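Local coordinates for uncharacterized conserved protein (Staphylococcus epidermidis, PDB 3FRM) that is of unknown function but carries a GNAT-family domain and so probably transfers an acetyl group to a substrate not yet identified, at residues K10-D15 with T187-G192; K18-E21 with A26-L29; N40-K45 with E58-M63. All blocks are in the same frame, centred on the assembly; numbering follows the deposited sequence.

Interaction 1. Residues K10-D15 with T187-G192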
loop_
_atom_site.group_PDB
_atom_site.type_symbol
_atom_site.label_atom_id
_atom_site.label_comp_id
_atom_site.label_asym_id
_atom_site.label_seq_id
_atom_site.Cartn_x
_atom_site.Cartn_y
_atom_site.Cartn_z
ATOM N N LYS A 10 -7.737 14.399 -14.096
ATOM C CA LYS A 10 -8.909 15.172 -14.535
ATOM C C LYS A 10 -10.076 14.233 -14.850
ATOM O O LYS A 10 -11.225 14.606 -14.709
ATOM C CB LYS A 10 -8.567 16.055 -15.734
ATOM C CG LYS A 10 -7.843 17.348 -15.348
ATOM C CD LYS A 10 -6.492 17.450 -16.064
ATOM C CE LYS A 10 -6.651 17.775 -17.566
ATOM N NZ LYS A 10 -5.590 17.156 -18.403
ATOM N N ASP A 11 -9.761 13.002 -15.243
ATOM C CA ASP A 11 -10.775 12.015 -15.566
ATOM C C ASP A 11 -11.457 11.429 -14.327
ATOM O O ASP A 11 -12.465 10.738 -14.412
ATOM C CB ASP A 11 -10.109 10.927 -16.382
ATOM C CG ASP A 11 -9.519 11.474 -17.674
ATOM O OD1 ASP A 11 -10.288 12.159 -18.400
ATOM O OD2 ASP A 11 -8.307 11.242 -17.965
ATOM N N ILE A 12 -10.907 11.691 -13.161
ATOM C CA ILE A 12 -11.484 11.125 -11.954
ATOM C C ILE A 12 -12.694 11.932 -11.491
ATOM O O ILE A 12 -12.690 13.128 -11.542
ATOM C CB ILE A 12 -10.399 10.921 -10.903
ATOM C CG1 ILE A 12 -9.382 9.868 -11.425
ATOM C CG2 ILE A 12 -10.965 10.690 -9.474
ATOM C CD1 ILE A 12 -9.809 8.323 -11.355
ATOM N N TYR A 13 -13.751 11.239 -11.093
ATOM C CA TYR A 13 -14.963 11.845 -10.681
ATOM C C TYR A 13 -14.772 12.528 -9.299
ATOM O O TYR A 13 -14.008 12.056 -8.484
ATOM C CB TYR A 13 -16.015 10.741 -10.619
ATOM C CG TYR A 13 -17.311 11.215 -10.123
ATOM C CD1 TYR A 13 -18.276 11.679 -11.010
ATOM C CD2 TYR A 13 -17.589 11.236 -8.743
ATOM C CE1 TYR A 13 -19.515 12.173 -10.540
ATOM C CE2 TYR A 13 -18.803 11.715 -8.265
ATOM C CZ TYR A 13 -19.765 12.185 -9.166
ATOM O OH TYR A 13 -20.973 12.653 -8.710
ATOM N N ILE A 14 -15.459 13.629 -9.044
ATOM C CA ILE A 14 -15.491 14.207 -7.680
ATOM C C ILE A 14 -16.946 14.395 -7.305
ATOM O O ILE A 14 -17.719 14.955 -8.065
ATOM C CB ILE A 14 -14.792 15.581 -7.585
ATOM C CG1 ILE A 14 -13.327 15.512 -8.039
ATOM C CG2 ILE A 14 -14.859 16.184 -6.150
ATOM C CD1 ILE A 14 -13.080 16.322 -9.253
ATOM N N ASP A 15 -17.361 13.936 -6.142
ATOM C CA ASP A 15 -18.757 14.153 -5.831
ATOM C C ASP A 15 -19.017 15.430 -5.066
ATOM O O ASP A 15 -19.659 15.416 -4.005
ATOM C CB ASP A 15 -19.412 12.991 -5.117
ATOM C CG ASP A 15 -20.900 13.225 -4.948
ATOM O OD1 ASP A 15 -21.436 13.153 -3.799
ATOM O OD2 ASP A 15 -21.508 13.571 -6.001
ATOM N N THR A 187 -13.974 6.877 -20.481
ATOM C CA THR A 187 -13.453 5.927 -19.523
ATOM C C THR A 187 -14.521 5.259 -18.663
ATOM O O THR A 187 -15.684 5.650 -18.639
ATOM C CB THR A 187 -12.556 6.629 -18.505
ATOM O OG1 THR A 187 -13.315 7.668 -17.888
ATOM C CG2 THR A 187 -11.326 7.226 -19.119
ATOM N N ILE A 188 -14.079 4.289 -17.889
ATOM C CA ILE A 188 -14.850 3.873 -16.762
ATOM C C ILE A 188 -14.028 3.849 -15.468
ATOM O O ILE A 188 -12.894 3.354 -15.413
ATOM C CB ILE A 188 -15.595 2.590 -17.102
ATOM C CG1 ILE A 188 -16.305 1.978 -15.918
ATOM C CG2 ILE A 188 -14.696 1.597 -17.820
ATOM C CD1 ILE A 188 -17.483 1.191 -16.478
ATOM N N GLU A 189 -14.604 4.426 -14.417
ATOM C CA GLU A 189 -13.916 4.519 -13.170
ATOM C C GLU A 189 -14.602 3.663 -12.149
ATOM O O GLU A 189 -15.831 3.656 -12.055
ATOM C CB GLU A 189 -13.870 5.954 -12.704
ATOM C CG GLU A 189 -12.977 6.182 -11.525
ATOM C CD GLU A 189 -13.349 7.482 -10.816
ATOM O OE1 GLU A 189 -13.679 8.448 -11.548
ATOM O OE2 GLU A 189 -13.332 7.543 -9.546
ATOM N N ILE A 190 -13.797 2.897 -11.422
ATOM C CA ILE A 190 -14.285 2.180 -10.282
ATOM C C ILE A 190 -13.914 2.921 -8.994
ATOM O O ILE A 190 -12.998 3.739 -8.962
ATOM C CB ILE A 190 -13.923 0.664 -10.277
ATOM C CG1 ILE A 190 -12.443 0.402 -10.419
ATOM C CG2 ILE A 190 -14.569 -0.060 -11.470
ATOM C CD1 ILE A 190 -12.015 -0.980 -9.918
ATOM N N ASP A 191 -14.675 2.655 -7.950
ATOM C CA ASP A 191 -14.482 3.308 -6.706
ATOM C C ASP A 191 -15.202 2.470 -5.664
ATOM O O ASP A 191 -16.229 1.848 -5.946
ATOM C CB ASP A 191 -15.115 4.705 -6.771
ATOM C CG ASP A 191 -14.760 5.564 -5.582
ATOM O OD1 ASP A 191 -15.707 6.093 -4.940
ATOM O OD2 ASP A 191 -13.554 5.702 -5.255
ATOM N N GLY A 192 -14.652 2.438 -4.459
ATOM C CA GLY A 192 -15.347 1.822 -3.329
ATOM C C GLY A 192 -15.343 0.315 -3.444
ATOM O O GLY A 192 -16.219 -0.338 -2.910
#
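Glu-189 and Tyr-13 are joined by the polar bond of this contact: Tyr-13 N donates to Glu-189 OE1 at 2.8 Å. The N-H points at the oxygen almost straight, at 165°, and it arrives on the syn side of the carboxylate, 16° out of its plane. The same oxygen lies 3.4 Å from Tyr-13 CB, so the acid packs against the root of the tyrosine and not against its ring. Ile-12 supplies the apolar part. Its side chain crosses that of Glu-189 at about a right angle, with Ile-12 CD1 lying 3.7 Å from Glu-189 CD, while Ile-12 CG2 approaches the second oxygen, Glu-189 OE2, at 3.9 Å. One branch thus touches the acid at its carboxyl carbon and the other at an oxygen.

Glu-189 reaches the loop because its chain is fully stretched, CG lying anti to the backbone N (chi1 -170°). The Tyr-13 ring turns elsewhere, and Tyr-13 OH gives a hydrogen bond to Asp-15 OD2 at 2.9 Å, which ties the ring to its own loop. At the other end Asp-11 is fixed by partners beyond the two segments: Thr-8 N binds OD2, and Lys-186, just before 187-192, forms a salt bridge with OD1.

Residues 10-15 form a short 3-10 end and loop leading into strand 17-21, laid across one face of the central sheet. Ile-12 also rests on Ile-222 and Val-224 of strand 221-225, and Tyr-13 on Ile-182 of strand 174-183. Strand 188-195 runs between those two strands, parallel to the first and antiparallel to the second, and its Ile-188 and Ile-190 pack on helix 204-216.

Interaction 2. Residues K18-E21 with A26-L29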
loop_
_atom_site.group_PDB
_atom_site.type_symbol
_atom_site.label_atom_id
_atom_site.label_comp_id
_atom_site.label_asym_id
_atom_site.label_seq_id
_atom_site.Cartn_x
_atom_site.Cartn_y
_atom_site.Cartn_z
ATOM N N LYS A 18 -18.987 21.901 -8.007
ATOM C CA LYS A 18 -17.898 22.813 -8.281
ATOM C C LYS A 18 -18.401 24.218 -8.080
ATOM O O LYS A 18 -19.260 24.651 -8.805
ATOM C CB LYS A 18 -17.516 22.685 -9.712
ATOM C CG LYS A 18 -16.065 22.907 -9.963
ATOM C CD LYS A 18 -15.702 22.211 -11.267
ATOM C CE LYS A 18 -16.000 23.105 -12.441
ATOM N NZ LYS A 18 -16.126 22.242 -13.633
ATOM N N ILE A 19 -17.861 24.919 -7.101
ATOM C CA ILE A 19 -18.234 26.299 -6.819
ATOM C C ILE A 19 -17.465 27.273 -7.728
ATOM O O ILE A 19 -18.024 28.137 -8.379
ATOM C CB ILE A 19 -17.933 26.623 -5.323
ATOM C CG1 ILE A 19 -18.506 25.545 -4.405
ATOM C CG2 ILE A 19 -18.425 27.984 -4.939
ATOM C CD1 ILE A 19 -19.987 25.149 -4.749
ATOM N N THR A 20 -16.166 27.114 -7.766
ATOM C CA THR A 20 -15.314 28.010 -8.501
ATOM C C THR A 20 -14.229 27.173 -9.147
ATOM O O THR A 20 -13.757 26.211 -8.567
ATOM C CB THR A 20 -14.728 29.042 -7.509
ATOM O OG1 THR A 20 -15.279 30.324 -7.790
ATOM C CG2 THR A 20 -13.233 29.109 -7.563
ATOM N N GLU A 21 -13.851 27.515 -10.363
ATOM C CA GLU A 21 -12.680 26.927 -10.954
ATOM C C GLU A 21 -11.938 28.018 -11.678
ATOM O O GLU A 21 -12.537 28.693 -12.516
ATOM C CB GLU A 21 -13.032 25.852 -11.949
ATOM C CG GLU A 21 -11.752 25.236 -12.524
ATOM C CD GLU A 21 -11.982 23.980 -13.319
ATOM O OE1 GLU A 21 -13.134 23.437 -13.319
ATOM O OE2 GLU A 21 -10.992 23.514 -13.946
ATOM N N ALA A 26 -9.843 24.476 -7.992
ATOM C CA ALA A 26 -11.265 24.215 -8.081
ATOM C C ALA A 26 -11.706 24.081 -6.643
ATOM O O ALA A 26 -11.032 23.431 -5.869
ATOM C CB ALA A 26 -11.520 22.874 -8.853
ATOM N N ILE A 27 -12.800 24.716 -6.270
ATOM C CA ILE A 27 -13.377 24.571 -4.920
ATOM C C ILE A 27 -14.695 23.766 -4.958
ATOM O O ILE A 27 -15.570 24.099 -5.726
ATOM C CB ILE A 27 -13.700 25.921 -4.364
ATOM C CG1 ILE A 27 -12.410 26.749 -4.208
ATOM C CG2 ILE A 27 -14.545 25.800 -3.080
ATOM C CD1 ILE A 27 -12.650 28.044 -3.427
ATOM N N TYR A 28 -14.817 22.702 -4.166
ATOM C CA TYR A 28 -16.003 21.857 -4.172
ATOM C C TYR A 28 -16.617 21.876 -2.762
ATOM O O TYR A 28 -15.910 21.825 -1.765
ATOM C CB TYR A 28 -15.599 20.449 -4.521
ATOM C CG TYR A 28 -15.253 20.234 -5.979
ATOM C CD1 TYR A 28 -16.190 19.700 -6.851
ATOM C CD2 TYR A 28 -14.016 20.591 -6.478
ATOM C CE1 TYR A 28 -15.895 19.487 -8.204
ATOM C CE2 TYR A 28 -13.706 20.414 -7.833
ATOM C CZ TYR A 28 -14.667 19.844 -8.684
ATOM O OH TYR A 28 -14.406 19.644 -10.018
ATOM N N LEU A 29 -17.945 21.911 -2.723
ATOM C CA LEU A 29 -18.754 21.885 -1.568
ATOM C C LEU A 29 -20.023 21.095 -1.899
ATOM O O LEU A 29 -20.472 21.090 -3.054
ATOM C CB LEU A 29 -19.191 23.302 -1.278
ATOM C CG LEU A 29 -18.607 24.227 -0.226
ATOM C CD1 LEU A 29 -17.128 24.123 -0.033
ATOM C CD2 LEU A 29 -18.989 25.592 -0.697
#
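Ile-27 pairs with strand 17-21 through both its backbone N and its backbone O. Ile-19 N donates to Ile-27 O at 2.8 Å, and Ile-27 N donates to Thr-20 O at 2.9 Å. Thr-20 O also receives a CA-H contact from Ala-26 CA at 3.2 Å. The Ile-27 side chain, buried, continues inward to Trp-42 and Met-63. Toward Tyr-28 the fit remains close: Lys-18 CG sits over one ring face, 4.0 Å from the centroid, a CH-pi contact.

Lys-18 faces Tyr-28 and Glu-21 faces Ala-26, both as non-hydrogen-bonded pairs, so two residues, Ile-19 and Thr-20, stand opposite one. With Ile-19 at phi/psi -83°/-51°, this is a beta bulge in an antiparallel hairpin, and 17-21 is the outermost strand of the sheet within the chain.

At the outer margin the exposed Ile-19 lies across the buried Leu-29, Ile-19 CG1 meeting Leu-29 CD2 at 3.7 Å. On the solvent side the charges do not join the two strands: Lys-18 bends at chi3 (85°), and its NZ reaches Glu-21 OE1 of its own strand at 3.2 Å, while Glu-21 OE2 pairs with Lys-45 in a second salt bridge.

Interaction 3. Residues N40-K45 with E58-M63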
loop_
_atom_site.group_PDB
_atom_site.type_symbol
_atom_site.label_atom_id
_atom_site.label_comp_id
_atom_site.label_asym_id
_atom_site.label_seq_id
_atom_site.Cartn_x
_atom_site.Cartn_y
_atom_site.Cartn_z
ATOM N N ASN A 40 -16.146 18.070 0.044
ATOM C CA ASN A 40 -15.902 19.415 0.524
ATOM C C ASN A 40 -14.397 19.733 0.600
ATOM O O ASN A 40 -13.723 19.503 1.605
ATOM C CB ASN A 40 -16.624 19.664 1.857
ATOM C CG ASN A 40 -18.184 19.510 1.757
ATOM O OD1 ASN A 40 -18.876 20.434 1.325
ATOM N ND2 ASN A 40 -18.725 18.368 2.216
ATOM N N THR A 41 -13.851 20.288 -0.463
ATOM C CA THR A 41 -12.411 20.325 -0.546
ATOM C C THR A 41 -11.949 21.264 -1.659
ATOM O O THR A 41 -12.712 21.612 -2.550
ATOM C CB THR A 41 -11.859 18.857 -0.768
ATOM O OG1 THR A 41 -10.460 18.789 -0.414
ATOM C CG2 THR A 41 -12.097 18.359 -2.195
ATOM N N TRP A 42 -10.688 21.671 -1.583
ATOM C CA TRP A 42 -10.059 22.421 -2.609
ATOM C C TRP A 42 -9.132 21.491 -3.417
ATOM O O TRP A 42 -8.340 20.781 -2.822
ATOM C CB TRP A 42 -9.173 23.485 -1.972
ATOM C CG TRP A 42 -9.827 24.709 -1.588
ATOM C CD1 TRP A 42 -11.042 24.848 -0.909
ATOM C CD2 TRP A 42 -9.285 26.023 -1.716
ATOM N NE1 TRP A 42 -11.282 26.189 -0.665
ATOM C CE2 TRP A 42 -10.222 26.927 -1.130
ATOM C CE3 TRP A 42 -8.110 26.527 -2.258
ATOM C CZ2 TRP A 42 -10.018 28.304 -1.103
ATOM C CZ3 TRP A 42 -7.920 27.897 -2.227
ATOM C CH2 TRP A 42 -8.875 28.769 -1.669
ATOM N N ILE A 43 -9.234 21.523 -4.748
ATOM C CA ILE A 43 -8.334 20.789 -5.632
ATOM C C ILE A 43 -7.404 21.841 -6.262
ATOM O O ILE A 43 -7.829 22.615 -7.089
ATOM C CB ILE A 43 -9.098 20.083 -6.744
ATOM C CG1 ILE A 43 -10.343 19.341 -6.217
ATOM C CG2 ILE A 43 -8.198 19.099 -7.562
ATOM C CD1 ILE A 43 -10.061 18.250 -5.249
ATOM N N TYR A 44 -6.134 21.886 -5.884
ATOM C CA TYR A 44 -5.226 22.840 -6.535
ATOM C C TYR A 44 -4.879 22.371 -7.948
ATOM O O TYR A 44 -4.715 21.177 -8.188
ATOM C CB TYR A 44 -3.918 23.032 -5.755
ATOM C CG TYR A 44 -4.004 23.896 -4.510
ATOM C CD1 TYR A 44 -4.184 25.275 -4.595
ATOM C CD2 TYR A 44 -3.863 23.346 -3.259
ATOM C CE1 TYR A 44 -4.253 26.066 -3.484
ATOM C CE2 TYR A 44 -3.920 24.175 -2.094
ATOM C CZ TYR A 44 -4.129 25.507 -2.236
ATOM O OH TYR A 44 -4.169 26.280 -1.127
ATOM N N LYS A 45 -4.750 23.332 -8.858
ATOM C CA LYS A 45 -4.197 23.122 -10.166
ATOM C C LYS A 45 -2.745 23.608 -10.240
ATOM O O LYS A 45 -1.906 22.978 -10.893
ATOM C CB LYS A 45 -5.076 23.813 -11.188
ATOM C CG LYS A 45 -6.355 22.991 -11.397
ATOM C CD LYS A 45 -7.579 23.796 -11.838
ATOM C CE LYS A 45 -7.647 23.897 -13.344
ATOM N NZ LYS A 45 -8.551 25.024 -13.717
ATOM N N GLU A 58 -7.871 30.345 5.260
ATOM C CA GLU A 58 -8.825 31.256 5.917
ATOM C C GLU A 58 -10.162 31.280 5.185
ATOM O O GLU A 58 -11.166 31.062 5.781
ATOM C CB GLU A 58 -8.239 32.656 6.056
ATOM C CG GLU A 58 -7.131 32.768 7.091
ATOM C CD GLU A 58 -7.550 32.177 8.449
ATOM O OE1 GLU A 58 -8.583 32.605 9.038
ATOM O OE2 GLU A 58 -6.832 31.266 8.930
ATOM N N VAL A 59 -10.127 31.510 3.882
ATOM C CA VAL A 59 -11.239 31.253 2.974
ATOM C C VAL A 59 -11.938 29.953 3.244
ATOM O O VAL A 59 -13.125 29.980 3.496
ATOM C CB VAL A 59 -10.838 31.289 1.449
ATOM C CG1 VAL A 59 -12.107 31.301 0.598
ATOM C CG2 VAL A 59 -10.074 32.528 1.161
ATOM N N GLN A 60 -11.220 28.828 3.231
ATOM C CA GLN A 60 -11.892 27.508 3.361
ATOM C C GLN A 60 -12.506 27.365 4.719
ATOM O O GLN A 60 -13.625 26.874 4.821
ATOM C CB GLN A 60 -10.987 26.301 3.114
ATOM C CG GLN A 60 -11.795 25.048 2.816
ATOM C CD GLN A 60 -10.954 23.798 2.695
ATOM O OE1 GLN A 60 -10.818 23.060 3.632
ATOM N NE2 GLN A 60 -10.372 23.568 1.537
ATOM N N LYS A 61 -11.766 27.788 5.747
ATOM C CA LYS A 61 -12.235 27.761 7.142
ATOM C C LYS A 61 -13.595 28.475 7.262
ATOM O O LYS A 61 -14.536 27.984 7.904
ATOM C CB LYS A 61 -11.171 28.363 8.084
ATOM C CG LYS A 61 -11.526 28.305 9.591
ATOM C CD LYS A 61 -10.404 28.848 10.571
ATOM C CE LYS A 61 -8.997 28.297 10.151
ATOM N NZ LYS A 61 -7.801 28.900 10.920
ATOM N N LYS A 62 -13.720 29.621 6.597
ATOM C CA LYS A 62 -14.993 30.378 6.610
ATOM C C LYS A 62 -16.103 29.675 5.832
ATOM O O LYS A 62 -17.208 29.477 6.326
ATOM C CB LYS A 62 -14.766 31.780 6.077
ATOM C CG LYS A 62 -14.378 32.755 7.168
ATOM C CD LYS A 62 -14.435 34.203 6.696
ATOM C CE LYS A 62 -13.020 34.766 6.336
ATOM N NZ LYS A 62 -12.194 35.142 7.531
HETATM N N MSE A 63 -15.816 29.250 4.622
HETATM C CA MSE A 63 -16.826 28.532 3.882
HETATM C C MSE A 63 -17.361 27.372 4.669
HETATM O O MSE A 63 -18.561 27.177 4.759
HETATM C CB MSE A 63 -16.268 28.021 2.559
HETATM C CG MSE A 63 -16.050 29.162 1.648
HETATM SE SE MSE A 63 -15.584 28.765 -0.194
HETATM C CE MSE A 63 -17.103 27.742 -0.853
#
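Trp-42 meets helix 50-66 through Val-59 and Gln-60, inside a beta-alpha-beta unit. Strand 41-44, the helix and strand 72-75 follow one another in the chain, and the two strands are parallel neighbours in the sheet, as in a beta-alpha-beta crossover. The short segments run roughly antiparallel, 150° apart, with a closest axis approach of 10.1 Å, a gap bridged by side chains.

The apolar contact is made by the six-membered part of the indole, which touches Val-59: Trp-42 CZ2 lies 4.0 Å from Val-59 CB, and the two side chains cross at about a right angle. The methylenes of Gln-60 add van der Waals contact with the five-membered ring, Gln-60 CG coming within 3.7 Å of Trp-42 NE1. With chi1 at -161° the extended Gln-60 chain carries CG and CD alongside the indole, the two side chains sliding past each other in opposite directions. The modelled approach of Gln-60 NE2 to this ring is implausibly short and therefore doubtful.

The polar bonds lie around this packing. Gln-60 OE1 accepts from Ser-73 N, tying the helix to strand 72-75. The backbone of Trp-42 is bonded to Ser-73 and Ser-75 of that strand, and Thr-41 OG1 to Ser-73 OG. Along the helix itself Met-63 N bonds to Val-59 O at 3.0 Å. Away from the sheet a salt bridge links one turn to the next: Lys-61 NZ meets Glu-58 OE2 at 3.2 Å, on the syn side of the carboxylate.

All three contacts reach one mixed sheet. Interaction 1 lies near the chain's centre, where a loop of the N-terminal half meets a strand of the GNAT region; partly buried, it docks through one hydrogen bond to the Glu-189 carboxylate and the packing of Ile-12. Interactions 2 and 3 lie farther out, joined where strand 25-29 lies beside strand 41-44: Ala-26 O with Ile-43 N and Tyr-28 N with Thr-41 O, each 2.9 Å apart, are probable hydrogen bonds. Interaction 2 is backbone pairing at an edge, partly exposed, with charges outward; interaction 3 is buried, van der Waals packing of an indole on a valine and a glutamine chain. Ile-14 CD1, 3.7 Å from Tyr-28 OH, brings interaction 1 against interaction 2.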